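Local coordinates for Lmo1340 protein (Listeria monocytogenes, PDB 4NLM) that is of unknown function but is probably a surface lipoprotein built around a YqgU-like six-bladed beta-propeller domain, at residues E72-N75 with K80-P83; G269-Y274 with K300-V305; F160-W165 with P180-Y185. One frame throughout, in Å; residues are numbered along the deposited sequence. Where two conformers were deposited one is given.

Contact 1: residues E72-N75 with K80-P83; sequences EELN and KKRP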
loop_
_atom_site.group_PDB
_atom_site.type_symbol
_atom_site.label_atom_id
_atom_site.label_comp_id
_atom_site.label_asym_id
_atom_site.label_seq_id
_atom_site.Cartn_x
_atom_site.Cartn_y
_atom_site.Cartn_z
ATOM N N GLU A 72 -1.362 5.140 18.187
ATOM C CA GLU A 72 -0.168 5.117 19.011
ATOM C C GLU A 72 1.043 4.630 18.222
ATOM O O GLU A 72 0.904 3.841 17.282
ATOM C CB GLU A 72 -0.368 4.146 20.200
ATOM C CG GLU A 72 -1.440 4.548 21.202
ATOM C CD GLU A 72 -1.763 3.448 22.188
ATOM O OE1 GLU A 72 -2.123 2.364 21.725
ATOM O OE2 GLU A 72 -1.673 3.690 23.405
ATOM N N GLU A 73 2.224 5.086 18.655
ATOM C CA GLU A 73 3.464 4.471 18.188
ATOM C C GLU A 73 3.774 3.341 19.161
ATOM O O GLU A 73 3.809 3.570 20.348
ATOM C CB GLU A 73 4.586 5.483 18.132
ATOM C CG GLU A 73 5.916 4.886 17.660
ATOM C CD GLU A 73 6.943 5.924 17.367
ATOM O OE1 GLU A 73 6.783 7.026 17.906
ATOM O OE2 GLU A 73 7.915 5.622 16.635
ATOM N N LEU A 74 4.009 2.145 18.635
ATOM C CA LEU A 74 4.308 0.954 19.426
ATOM C C LEU A 74 5.699 0.459 19.078
ATOM O O LEU A 74 5.969 0.181 17.928
ATOM C CB LEU A 74 3.298 -0.139 19.119
ATOM C CG LEU A 74 3.645 -1.518 19.711
ATOM C CD1 LEU A 74 3.599 -1.516 21.228
ATOM C CD2 LEU A 74 2.720 -2.569 19.148
ATOM N N ASN A 75 6.566 0.376 20.082
ATOM C CA ASN A 75 7.915 -0.147 19.860
ATOM C C ASN A 75 7.831 -1.674 19.779
ATOM O O ASN A 75 7.202 -2.286 20.632
ATOM C CB ASN A 75 8.829 0.287 21.014
ATOM C CG ASN A 75 10.267 -0.118 20.809
ATOM O OD1 ASN A 75 10.626 -1.294 20.892
ATOM N ND2 ASN A 75 11.102 0.853 20.521
ATOM N N LYS A 80 6.789 -0.333 24.456
ATOM C CA LYS A 80 6.420 1.023 24.841
ATOM C C LYS A 80 5.461 1.631 23.827
ATOM O O LYS A 80 5.658 1.502 22.619
ATOM C CB LYS A 80 7.638 1.937 24.988
ATOM C CG LYS A 80 7.279 3.260 25.672
ATOM C CD LYS A 80 8.463 4.151 25.980
ATOM C CE LYS A 80 8.016 5.383 26.758
ATOM N NZ LYS A 80 9.127 6.342 27.001
ATOM N N LYS A 81 4.453 2.317 24.345
ATOM C CA LYS A 81 3.467 3.007 23.527
ATOM C C LYS A 81 3.554 4.501 23.730
ATOM O O LYS A 81 3.819 4.991 24.821
ATOM C CB LYS A 81 2.060 2.546 23.904
ATOM C CG LYS A 81 1.768 1.109 23.518
ATOM C CD LYS A 81 0.396 0.644 23.988
ATOM C CE LYS A 81 0.146 -0.825 23.728
ATOM N NZ LYS A 81 -1.134 -1.278 24.322
ATOM N N ARG A 82 3.302 5.216 22.656
ATOM C CA ARG A 82 3.265 6.665 22.699
ATOM C C ARG A 82 1.992 7.126 22.008
ATOM O O ARG A 82 1.765 6.799 20.857
ATOM C CB ARG A 82 4.484 7.227 21.979
ATOM C CG ARG A 82 4.498 8.737 21.962
ATOM C CD ARG A 82 5.704 9.320 21.244
ATOM N NE ARG A 82 5.732 9.027 19.808
ATOM C CZ ARG A 82 5.253 9.810 18.851
ATOM N NH1 ARG A 82 4.595 10.929 19.129
ATOM N NH2 ARG A 82 5.347 9.425 17.601
ATOM N N PRO A 83 1.183 7.943 22.687
ATOM C CA PRO A 83 -0.039 8.428 22.058
ATOM C C PRO A 83 0.250 9.452 20.987
ATOM O O PRO A 83 1.062 10.325 21.214
ATOM C CB PRO A 83 -0.801 9.079 23.210
ATOM C CG PRO A 83 0.257 9.514 24.156
ATOM C CD PRO A 83 1.394 8.535 24.018
HETATM O O HOH W 1 -3.093 0.116 22.960
#
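Glu-73 OE1 takes two donors from Arg-82: NH2 at 2.8 Å and NE at 3.0 Å. The oxygen lies in the guanidinium plane, at its edge, yet the carboxylate is turned 75° to that plane, so NH2 comes from above the carboxylate while NE meets OE1 nearly along its C-O axis. A bend at chi3 (66°) swings the otherwise extended arginine side chain back to present this edge. Ser-58 OG, on the adjacent strand 58-65, bonds OE2, and Arg-82 NH1 reaches Leu-121 O, just past strand 114-120 of the next sheet. Glu-73 and Arg-82 sit on a beta hairpin, the last two strands of one antiparallel propeller blade, and form a hydrogen-bonded pair, with Glu-73 N to Arg-82 O at 2.8 Å and Arg-82 N to Glu-73 O at 2.9 Å. Nearer the turn, Asn-75 N reaches Lys-80 O in an almost straight bond (171° at the hydrogen), and Asn-75 OD1 takes Tyr-77 N in an Asx turn. On the reverse face, Glu-72 and Lys-81 stay short of a salt bridge; a water joins Glu-72 OE1 (2.7 Å) to Lys-81 NZ (2.8 Å). Leu-74 CD1 lies alongside, 3.9 Å from Lys-81 CG.

Contact 2: residues G269-Y274 with K300-V305; sequences GTFVPY and KEYKLV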
loop_
_atom_site.group_PDB
_atom_site.type_symbol
_atom_site.label_atom_id
_atom_site.label_comp_id
_atom_site.label_asym_id
_atom_site.label_seq_id
_atom_site.Cartn_x
_atom_site.Cartn_y
_atom_site.Cartn_z
ATOM N N GLY A 269 -11.002 -14.076 -13.380
ATOM C CA GLY A 269 -9.789 -13.794 -14.153
ATOM C C GLY A 269 -8.513 -14.068 -13.364
ATOM O O GLY A 269 -8.523 -14.816 -12.392
ATOM N N THR A 270 -7.410 -13.451 -13.780
ATOM C CA THR A 270 -6.139 -13.651 -13.126
ATOM C C THR A 270 -6.188 -13.235 -11.665
ATOM O O THR A 270 -6.789 -12.229 -11.317
ATOM C CB THR A 270 -5.038 -12.836 -13.843
ATOM O OG1 THR A 270 -4.913 -13.275 -15.202
ATOM C CG2 THR A 270 -3.708 -13.001 -13.153
ATOM N N PHE A 271 -5.529 -14.019 -10.810
ATOM C CA PHE A 271 -5.401 -13.701 -9.399
ATOM C C PHE A 271 -3.959 -13.251 -9.155
ATOM O O PHE A 271 -3.029 -13.933 -9.555
ATOM C CB PHE A 271 -5.698 -14.927 -8.526
ATOM C CG PHE A 271 -5.551 -14.648 -7.065
ATOM C CD1 PHE A 271 -6.523 -13.939 -6.383
ATOM C CD2 PHE A 271 -4.419 -15.031 -6.388
ATOM C CE1 PHE A 271 -6.388 -13.655 -5.046
ATOM C CE2 PHE A 271 -4.279 -14.759 -5.045
ATOM C CZ PHE A 271 -5.260 -14.062 -4.371
ATOM N N VAL A 272 -3.753 -12.103 -8.513
ATOM C CA VAL A 272 -2.398 -11.608 -8.261
ATOM C C VAL A 272 -2.130 -11.709 -6.766
ATOM O O VAL A 272 -2.805 -11.075 -5.958
ATOM C CB VAL A 272 -2.241 -10.171 -8.728
ATOM C CG1 VAL A 272 -0.815 -9.701 -8.478
ATOM C CG2 VAL A 272 -2.566 -10.063 -10.211
ATOM N N PRO A 273 -1.127 -12.494 -6.368
ATOM C CA PRO A 273 -0.801 -12.581 -4.962
ATOM C C PRO A 273 -0.279 -11.257 -4.411
ATOM O O PRO A 273 0.141 -10.353 -5.171
ATOM C CB PRO A 273 0.289 -13.658 -4.913
ATOM C CG PRO A 273 0.070 -14.462 -6.142
ATOM C CD PRO A 273 -0.358 -13.457 -7.165
ATOM N N TYR A 274 -0.264 -11.108 -3.099
ATOM C CA TYR A 274 0.261 -9.911 -2.498
ATOM C C TYR A 274 1.774 -9.757 -2.700
ATOM O O TYR A 274 2.536 -10.725 -2.656
ATOM C CB TYR A 274 -0.023 -9.857 -1.000
ATOM C CG TYR A 274 -1.487 -9.661 -0.689
ATOM C CD1 TYR A 274 -2.088 -8.430 -0.926
ATOM C CD2 TYR A 274 -2.276 -10.687 -0.180
ATOM C CE1 TYR A 274 -3.434 -8.235 -0.670
ATOM C CE2 TYR A 274 -3.618 -10.505 0.077
ATOM C CZ TYR A 274 -4.191 -9.280 -0.163
ATOM O OH TYR A 274 -5.540 -9.117 0.087
ATOM N N LYS A 300 -1.656 -23.201 2.661
ATOM C CA LYS A 300 -0.238 -23.489 2.400
ATOM C C LYS A 300 0.086 -23.496 0.897
ATOM O O LYS A 300 0.956 -24.220 0.420
ATOM C CB LYS A 300 0.130 -24.850 3.024
ATOM C CG LYS A 300 0.069 -24.861 4.543
ATOM C CD LYS A 300 0.367 -26.236 5.141
ATOM C CE LYS A 300 0.229 -26.196 6.655
ATOM N NZ LYS A 300 0.671 -27.463 7.302
ATOM N N GLU A 301 -0.578 -22.635 0.165
ATOM C CA GLU A 301 -0.504 -22.693 -1.267
ATOM C C GLU A 301 0.582 -21.818 -1.866
ATOM O O GLU A 301 0.719 -21.842 -3.082
ATOM C CB GLU A 301 -1.890 -22.292 -1.735
ATOM C CG GLU A 301 -2.271 -22.171 -3.205
ATOM C CD GLU A 301 -3.747 -21.772 -3.345
ATOM O OE1 GLU A 301 -4.139 -21.128 -4.345
ATOM O OE2 GLU A 301 -4.543 -22.079 -2.429
ATOM N N TYR A 302 1.369 -21.127 -1.032
ATOM C CA TYR A 302 2.340 -20.142 -1.545
ATOM C C TYR A 302 3.667 -20.263 -0.868
ATOM O O TYR A 302 3.781 -20.758 0.237
ATOM C CB TYR A 302 1.816 -18.712 -1.324
ATOM C CG TYR A 302 0.481 -18.457 -1.953
ATOM C CD1 TYR A 302 -0.668 -18.767 -1.288
ATOM C CD2 TYR A 302 0.359 -17.957 -3.244
ATOM C CE1 TYR A 302 -1.910 -18.617 -1.863
ATOM C CE2 TYR A 302 -0.901 -17.777 -3.819
ATOM C CZ TYR A 302 -2.033 -18.134 -3.125
ATOM O OH TYR A 302 -3.280 -17.970 -3.701
ATOM N N LYS A 303 4.662 -19.713 -1.553
ATOM C CA LYS A 303 5.946 -19.415 -0.919
ATOM C C LYS A 303 6.167 -17.906 -0.977
ATOM O O LYS A 303 5.670 -17.228 -1.846
ATOM C CB LYS A 303 7.096 -20.128 -1.555
ATOM C CG LYS A 303 7.119 -20.073 -3.024
ATOM C CD LYS A 303 8.399 -20.717 -3.512
ATOM C CE LYS A 303 8.359 -20.922 -4.994
ATOM N NZ LYS A 303 9.614 -21.631 -5.412
ATOM N N LEU A 304 6.875 -17.435 0.026
ATOM C CA LEU A 304 7.276 -16.032 0.102
ATOM C C LEU A 304 8.685 -15.943 -0.445
ATOM O O LEU A 304 9.611 -16.578 0.073
ATOM C CB LEU A 304 7.246 -15.550 1.526
ATOM C CG LEU A 304 7.721 -14.108 1.706
ATOM C CD1 LEU A 304 6.856 -13.129 0.943
ATOM C CD2 LEU A 304 7.721 -13.786 3.184
ATOM N N VAL A 305 8.861 -15.145 -1.484
ATOM C CA VAL A 305 10.185 -14.998 -2.043
ATOM C C VAL A 305 10.636 -13.563 -2.016
ATOM O O VAL A 305 9.850 -12.623 -1.878
ATOM C CB VAL A 305 10.255 -15.495 -3.481
ATOM C CG1 VAL A 305 9.777 -16.932 -3.566
ATOM C CG2 VAL A 305 9.489 -14.577 -4.424
#
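Phe-271 is the first residue of 269-274 to meet Tyr-302. With CG anti to the backbone N (chi1 179°), Phe-271 brings CE2 to 3.6 Å from Tyr-302 OH. The two side chains approach at a slant, and it is the hydroxyl end of the tyrosine that touches: Phe-271 CE2 is still 4.5 Å from Tyr-302 CZ, and CD2 is 4.1 Å from the same OH. That hydroxyl is not left to an apolar neighbour, since it hydrogen-bonds Glu-264 OE1, and Glu-264 is also the backbone partner of Phe-271 in the short, loosely paired strand around 269-271. From there the chain leaves the sheet that holds strand 255-266 and crosses to the next one of the propeller, made of strands 284-289, 302-308 and 313-321, so the contact bridges two neighbouring sheets through side chains alone. Pro-273 lies on this crossing. Its side chain and that of Tyr-302 cross at about a right angle, and Pro-273 CG lies 4.2 Å from Tyr-302 CE2, farther back along the phenol than Phe-271. The backbones stay well apart, Pro-273 CA lying 8.9 Å from Tyr-302 CA, and no hydrogen bond links the two segments. Phe-287 and Asn-323 also pack on Pro-273, and Asn-323 touches Tyr-302 as well. Tyr-274, still in the loop, makes a backbone hydrogen bond with Phe-287 of strand 284-289.

Contact 3: residues F160-W165 with P180-Y185; sequences FQIENW and PFISWY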
loop_
_atom_site.group_PDB
_atom_site.type_symbol
_atom_site.label_atom_id
_atom_site.label_comp_id
_atom_site.label_asym_id
_atom_site.label_seq_id
_atom_site.Cartn_x
_atom_site.Cartn_y
_atom_site.Cartn_z
ATOM N N PHE A 160 -15.981 8.478 -11.409
ATOM C CA PHE A 160 -14.786 8.726 -10.626
ATOM C C PHE A 160 -14.177 10.034 -11.108
ATOM O O PHE A 160 -14.399 10.437 -12.229
ATOM C CB PHE A 160 -13.740 7.603 -10.742
ATOM C CG PHE A 160 -13.062 7.553 -12.063
ATOM C CD1 PHE A 160 -13.624 6.852 -13.118
ATOM C CD2 PHE A 160 -11.850 8.208 -12.265
ATOM C CE1 PHE A 160 -12.989 6.803 -14.346
ATOM C CE2 PHE A 160 -11.234 8.167 -13.494
ATOM C CZ PHE A 160 -11.800 7.469 -14.532
ATOM N N GLN A 161 -13.402 10.660 -10.238
ATOM C CA GLN A 161 -12.661 11.870 -10.612
ATOM C C GLN A 161 -11.395 11.838 -9.788
ATOM O O GLN A 161 -11.317 11.119 -8.796
ATOM C CB GLN A 161 -13.489 13.122 -10.362
ATOM C CG GLN A 161 -13.701 13.379 -8.897
ATOM C CD GLN A 161 -14.729 14.433 -8.567
ATOM O OE1 GLN A 161 -15.411 14.921 -9.469
ATOM N NE2 GLN A 161 -14.813 14.832 -7.332
ATOM N N ILE A 162 -10.424 12.620 -10.221
ATOM C CA ILE A 162 -9.072 12.644 -9.616
ATOM C C ILE A 162 -8.678 14.083 -9.329
ATOM O O ILE A 162 -8.857 14.967 -10.167
ATOM C CB ILE A 162 -8.021 12.030 -10.544
ATOM C CG1 ILE A 162 -8.515 10.688 -11.097
ATOM C CG2 ILE A 162 -6.695 11.864 -9.803
ATOM C CD1 ILE A 162 -7.504 10.073 -12.032
ATOM N N GLU A 163 -8.174 14.316 -8.129
ATOM C CA GLU A 163 -7.711 15.636 -7.718
ATOM C C GLU A 163 -6.396 15.513 -6.993
ATOM O O GLU A 163 -6.037 14.463 -6.504
ATOM C CB GLU A 163 -8.763 16.248 -6.782
ATOM C CG GLU A 163 -10.066 16.600 -7.480
ATOM C CD GLU A 163 -11.239 16.770 -6.525
ATOM O OE1 GLU A 163 -11.992 17.744 -6.704
ATOM O OE2 GLU A 163 -11.415 15.948 -5.606
ATOM N N ASN A 164 -5.663 16.601 -6.971
ATOM C CA ASN A 164 -4.409 16.720 -6.245
ATOM C C ASN A 164 -4.515 17.816 -5.219
ATOM O O ASN A 164 -4.839 18.958 -5.548
ATOM C CB ASN A 164 -3.259 17.053 -7.183
ATOM C CG ASN A 164 -1.922 17.146 -6.467
ATOM O OD1 ASN A 164 -1.616 16.336 -5.597
ATOM N ND2 ASN A 164 -1.132 18.112 -6.839
ATOM N N TRP A 165 -4.254 17.475 -3.972
ATOM C CA TRP A 165 -4.231 18.407 -2.883
ATOM C C TRP A 165 -2.832 18.702 -2.416
ATOM O O TRP A 165 -2.177 17.775 -1.950
ATOM C CB TRP A 165 -5.035 17.827 -1.728
ATOM C CG TRP A 165 -5.171 18.709 -0.506
ATOM C CD1 TRP A 165 -5.330 20.062 -0.476
ATOM C CD2 TRP A 165 -5.237 18.268 0.869
ATOM N NE1 TRP A 165 -5.507 20.501 0.828
ATOM C CE2 TRP A 165 -5.454 19.419 1.668
ATOM C CE3 TRP A 165 -5.141 17.017 1.496
ATOM C CZ2 TRP A 165 -5.540 19.354 3.053
ATOM C CZ3 TRP A 165 -5.254 16.960 2.882
ATOM C CH2 TRP A 165 -5.463 18.114 3.641
ATOM N N PRO A 180 -8.858 5.361 -13.221
ATOM C CA PRO A 180 -8.578 5.451 -11.796
ATOM C C PRO A 180 -7.341 4.665 -11.356
ATOM O O PRO A 180 -6.977 4.738 -10.194
ATOM C CB PRO A 180 -9.846 4.866 -11.170
ATOM C CG PRO A 180 -10.303 3.852 -12.160
ATOM C CD PRO A 180 -9.958 4.425 -13.507
ATOM N N PHE A 181 -6.725 3.931 -12.281
ATOM C CA PHE A 181 -5.575 3.106 -11.963
ATOM C C PHE A 181 -4.335 3.931 -12.200
ATOM O O PHE A 181 -3.802 3.979 -13.304
ATOM C CB PHE A 181 -5.597 1.838 -12.809
ATOM C CG PHE A 181 -6.929 1.155 -12.806
ATOM C CD1 PHE A 181 -7.512 0.747 -11.607
ATOM C CD2 PHE A 181 -7.604 0.918 -13.992
ATOM C CE1 PHE A 181 -8.740 0.113 -11.594
ATOM C CE2 PHE A 181 -8.832 0.286 -13.983
ATOM C CZ PHE A 181 -9.397 -0.111 -12.785
ATOM N N ILE A 182 -3.876 4.554 -11.124
ATOM C CA ILE A 182 -2.830 5.560 -11.207
ATOM C C ILE A 182 -1.740 5.443 -10.156
ATOM O O ILE A 182 -1.859 4.681 -9.193
ATOM C CB ILE A 182 -3.441 6.991 -11.032
ATOM C CG1 ILE A 182 -4.084 7.102 -9.653
ATOM C CG2 ILE A 182 -4.432 7.283 -12.135
ATOM C CD1 ILE A 182 -4.700 8.443 -9.375
ATOM N N SER A 183 -0.639 6.141 -10.414
ATOM C CA SER A 183 0.445 6.263 -9.464
ATOM C C SER A 183 1.256 7.506 -9.788
ATOM O O SER A 183 1.400 7.868 -10.947
ATOM C CB SER A 183 1.390 5.076 -9.548
ATOM O OG SER A 183 2.469 5.241 -8.644
ATOM N N TRP A 184 1.802 8.153 -8.776
ATOM C CA TRP A 184 2.736 9.227 -9.034
ATOM C C TRP A 184 3.998 8.627 -9.662
ATOM O O TRP A 184 4.377 7.467 -9.405
ATOM C CB TRP A 184 3.153 9.897 -7.752
ATOM C CG TRP A 184 2.156 10.743 -7.113
ATOM C CD1 TRP A 184 1.462 10.482 -5.997
ATOM C CD2 TRP A 184 1.801 12.064 -7.510
ATOM N NE1 TRP A 184 0.657 11.549 -5.663
ATOM C CE2 TRP A 184 0.842 12.531 -6.596
ATOM C CE3 TRP A 184 2.195 12.897 -8.564
ATOM C CZ2 TRP A 184 0.313 13.809 -6.666
ATOM C CZ3 TRP A 184 1.630 14.145 -8.662
ATOM C CH2 TRP A 184 0.690 14.598 -7.715
ATOM N N TYR A 185 4.678 9.437 -10.443
ATOM C CA TYR A 185 5.964 9.041 -10.999
ATOM C C TYR A 185 7.044 10.093 -10.732
ATOM O O TYR A 185 8.211 9.827 -10.917
ATOM C CB TYR A 185 5.848 8.653 -12.472
ATOM C CG TYR A 185 7.105 7.990 -13.006
ATOM C CD1 TYR A 185 7.525 6.742 -12.521
ATOM C CD2 TYR A 185 7.858 8.593 -13.984
ATOM C CE1 TYR A 185 8.675 6.131 -13.008
ATOM C CE2 TYR A 185 9.007 8.001 -14.471
ATOM C CZ TYR A 185 9.411 6.781 -13.980
ATOM O OH TYR A 185 10.561 6.218 -14.483
#
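Phe-160 and Pro-180 supply the CH-pi part of this contact. Pro-180 CD sits over one face of the phenyl ring, 4.0 Å from its centroid and displaced toward the rim, while the two side chains cross at about a right angle. Phe-160 holds CG between the backbone N and the carbonyl carbon (chi1 71°), and from there its ring face is turned to the proline. Purely apolar contact follows two residues on: Ile-162 and Ile-182 reach for each other tip to tip, Ile-162 CG2 lying 4.0 Å from Ile-182 CD1. Third, Asn-164 OD1 approaches the six-membered end of Trp-184 at its edge, near the ring plane, 3.4 Å from CZ2, with the amide tilted 72° to the indole. Trp-184 NE1 is bonded to Tyr-140 O, which helps fix the orientation of that edge. Strand 159-166 belongs to one propeller blade and strand 182-184 to the following one; the touching parts run only 19° apart, without a backbone hydrogen bond between them. Blade meets blade through alternate residues of each segment, by dispersion and shape at the isoleucines and the proline, and probably by weak electrostatic attraction between the Asn-164 side-chain oxygen and the indole C-H edge.

How the contacts relate
Three different parts of the propeller are sampled. Contact 1 stays within a single antiparallel sheet and lies at the surface, about 22 Å from the centre of the chain to its own centre. Contacts 2 and 3 are buried and join successive sheets by side chains. Their centres are about 27 Å apart and their nearest atoms about 12 Å, whereas contact 1 is about 33 Å from contact 2 and 32 Å from contact 3, centre to centre. None touches another, and along the chain they follow in the order 1, 3, 2. Contact 1 is a backbone-paired hairpin, while contacts 2 and 3 have no backbone bond across; no ligand or catalytic site is known to relate them.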